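Local atomic coordinates of probable ABC transporter phosphite binding protein PhnD1 (Prochlorococcus marinus str. MIT 9301, PDB entry 5LQ5), a protein that binds inorganic phosphite strongly in the periplasm and probably delivers it to an ABC transporter, with only very weak affinity for methylphosphonate and phosphate. Residues L231-K236 / K250-A255. Numbering follows the deposited sequence.
Sequences LNLDIK and KRFIKA
Three waters stand between the backbones of 231-236 and 250-255, which run antiparallel with no direct hydrogen bond across them. One water donates to Leu231 O and, at 2.6 Å, to Phe252 O. A second accepts from Phe252 N and lies 2.7 Å from Leu233 O, with Leu231 O a weaker partner. The third accepts from Ile235 N and donates to Leu233 O and Lys250 O.

Side-chain packing completes the contact. Leu231 CD2 presses on the peptide link between Ile253 and Lys254, 3.3 Å from Ile253 C, while its CD1 meets CG in the aliphatic part of Lys254, the side chains crossing at about a right angle. On the buried side, Leu233 and Phe252 both hold CG anti to the carbonyl carbon (chi1 -72° and -71°) and run alongside each other; Leu233 CD1 meets the ring edge 3.8 Å from Phe252 CE2. Phe252 also meets Trp208 and Phe247 edge-to-face. Farther along, Ile235 CB rests against Lys250 O.

Asp234 OD1 accepts from Lys236 N in an Asx turn just ahead of helix 238-246. The short, weakly bonded strand 252-253, outermost in its sheet, bonds through Ile253 to Gln83 of strand 79-84. Toward 231-236, its polar contacts run through water while side chains pack directly.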
loop_
_atom_site.group_PDB
_atom_site.type_symbol
_atom_site.label_atom_id
_atom_site.label_comp_id
_atom_site.label_asym_id
_atom_site.label_seq_id
_atom_site.Cartn_x
_atom_site.Cartn_y
_atom_site.Cartn_z
ATOM N N LEU A 231 -14.068 -0.390 -12.464
ATOM C CA LEU A 231 -13.552 0.481 -13.520
ATOM C C LEU A 231 -14.518 1.613 -13.909
ATOM O O LEU A 231 -14.099 2.637 -14.450
ATOM C CB LEU A 231 -13.201 -0.345 -14.760
ATOM C CG LEU A 231 -12.041 -1.321 -14.595
ATOM C CD1 LEU A 231 -11.932 -2.199 -15.842
ATOM C CD2 LEU A 231 -10.735 -0.605 -14.327
ATOM N N ASN A 232 -15.797 1.418 -13.636
ATOM C CA ASN A 232 -16.822 2.407 -14.042
ATOM C C ASN A 232 -17.240 3.366 -12.926
ATOM O O ASN A 232 -18.111 4.210 -13.130
ATOM C CB ASN A 232 -18.047 1.720 -14.646
ATOM C CG ASN A 232 -17.766 1.117 -16.018
ATOM O OD1 ASN A 232 -17.047 1.679 -16.809
ATOM N ND2 ASN A 232 -18.392 -0.008 -16.306
ATOM N N LEU A 233 -16.617 3.248 -11.755
ATOM C CA LEU A 233 -16.805 4.227 -10.694
ATOM C C LEU A 233 -16.496 5.632 -11.239
ATOM O O LEU A 233 -15.472 5.891 -11.880
ATOM C CB LEU A 233 -15.962 3.925 -9.450
ATOM C CG LEU A 233 -16.401 2.740 -8.587
ATOM C CD1 LEU A 233 -15.331 2.432 -7.543
ATOM C CD2 LEU A 233 -17.739 2.969 -7.911
ATOM N N ASP A 234 -17.424 6.528 -10.967
ATOM C CA ASP A 234 -17.622 7.777 -11.710
ATOM C C ASP A 234 -17.607 8.956 -10.725
ATOM O O ASP A 234 -18.523 9.133 -9.910
ATOM C CB ASP A 234 -18.952 7.691 -12.482
ATOM C CG ASP A 234 -19.350 8.982 -13.166
ATOM O OD1 ASP A 234 -18.488 9.844 -13.421
ATOM O OD2 ASP A 234 -20.556 9.104 -13.458
ATOM N N ILE A 235 -16.541 9.742 -10.815
ATOM C CA ILE A 235 -16.298 10.926 -9.944
ATOM C C ILE A 235 -17.505 11.911 -9.915
ATOM O O ILE A 235 -17.720 12.639 -8.946
ATOM C CB ILE A 235 -15.002 11.667 -10.374
ATOM C CG1 ILE A 235 -14.514 12.622 -9.276
ATOM C CG2 ILE A 235 -15.175 12.399 -11.706
ATOM C CD1 ILE A 235 -13.798 11.923 -8.139
ATOM N N LYS A 236 -18.291 11.904 -10.983
ATOM C CA LYS A 236 -19.465 12.800 -11.102
ATOM C C LYS A 236 -20.693 12.402 -10.287
ATOM O O LYS A 236 -21.634 13.173 -10.151
ATOM C CB LYS A 236 -19.819 12.978 -12.572
ATOM C CG LYS A 236 -18.766 13.848 -13.250
ATOM C CD LYS A 236 -18.465 13.436 -14.675
ATOM C CE LYS A 236 -16.986 13.143 -14.876
ATOM N NZ LYS A 236 -16.704 12.808 -16.297
ATOM N N LYS A 250 -9.171 9.894 -9.171
ATOM C CA LYS A 250 -10.329 10.294 -10.021
ATOM C C LYS A 250 -11.063 9.113 -10.634
ATOM O O LYS A 250 -12.219 9.224 -11.055
ATOM C CB LYS A 250 -9.876 11.288 -11.109
ATOM C CG LYS A 250 -9.125 12.505 -10.561
ATOM C CD LYS A 250 -9.985 13.395 -9.668
ATOM C CE LYS A 250 -9.145 14.154 -8.651
ATOM N NZ LYS A 250 -9.971 15.081 -7.830
ATOM N N ARG A 251 -10.370 7.976 -10.683
ATOM C CA ARG A 251 -10.877 6.758 -11.304
ATOM C C ARG A 251 -9.996 5.560 -10.942
ATOM O O ARG A 251 -8.857 5.714 -10.490
ATOM C CB ARG A 251 -10.899 6.902 -12.831
ATOM C CG ARG A 251 -9.537 7.197 -13.457
ATOM C CD ARG A 251 -9.631 7.303 -14.971
ATOM N NE ARG A 251 -8.309 7.408 -15.586
ATOM C CZ ARG A 251 -8.019 7.158 -16.860
ATOM N NH1 ARG A 251 -8.963 6.793 -17.727
ATOM N NH2 ARG A 251 -6.757 7.267 -17.267
ATOM N N PHE A 252 -10.546 4.382 -11.169
ATOM C CA PHE A 252 -9.761 3.150 -11.297
ATOM C C PHE A 252 -9.573 2.816 -12.771
ATOM O O PHE A 252 -10.414 3.140 -13.580
ATOM C CB PHE A 252 -10.429 1.972 -10.592
ATOM C CG PHE A 252 -10.400 2.059 -9.087
ATOM C CD1 PHE A 252 -9.248 1.762 -8.379
ATOM C CD2 PHE A 252 -11.520 2.438 -8.391
ATOM C CE1 PHE A 252 -9.242 1.859 -6.987
ATOM C CE2 PHE A 252 -11.526 2.529 -7.023
ATOM C CZ PHE A 252 -10.390 2.218 -6.301
ATOM N N ILE A 253 -8.469 2.155 -13.075
ATOM C CA ILE A 253 -8.060 1.755 -14.420
ATOM C C ILE A 253 -7.606 0.299 -14.411
ATOM O O ILE A 253 -7.336 -0.284 -13.355
ATOM C CB ILE A 253 -6.902 2.632 -14.966
ATOM C CG1 ILE A 253 -5.634 2.465 -14.124
ATOM C CG2 ILE A 253 -7.321 4.094 -15.016
ATOM C CD1 ILE A 253 -4.410 3.080 -14.771
ATOM N N LYS A 254 -7.478 -0.259 -15.601
ATOM C CA LYS A 254 -7.042 -1.638 -15.791
ATOM C C LYS A 254 -5.576 -1.834 -15.330
ATOM O O LYS A 254 -4.747 -0.928 -15.365
ATOM C CB LYS A 254 -7.174 -2.094 -17.254
ATOM C CG LYS A 254 -8.613 -2.122 -17.702
ATOM C CD LYS A 254 -8.749 -2.653 -19.105
ATOM C CE LYS A 254 -10.099 -2.258 -19.664
ATOM N NZ LYS A 254 -10.293 -2.767 -21.046
ATOM N N ALA A 255 -5.306 -3.047 -14.893
ATOM C CA ALA A 255 -3.984 -3.442 -14.441
ATOM C C ALA A 255 -3.757 -4.873 -14.848
ATOM O O ALA A 255 -4.679 -5.682 -14.784
ATOM C CB ALA A 255 -3.886 -3.303 -12.929
HETATM O O HOH W 1 -13.297 4.289 -11.953
HETATM O O HOH W 2 -11.810 3.135 -15.811
HETATM O O HOH W 3 -14.375 8.487 -12.301
#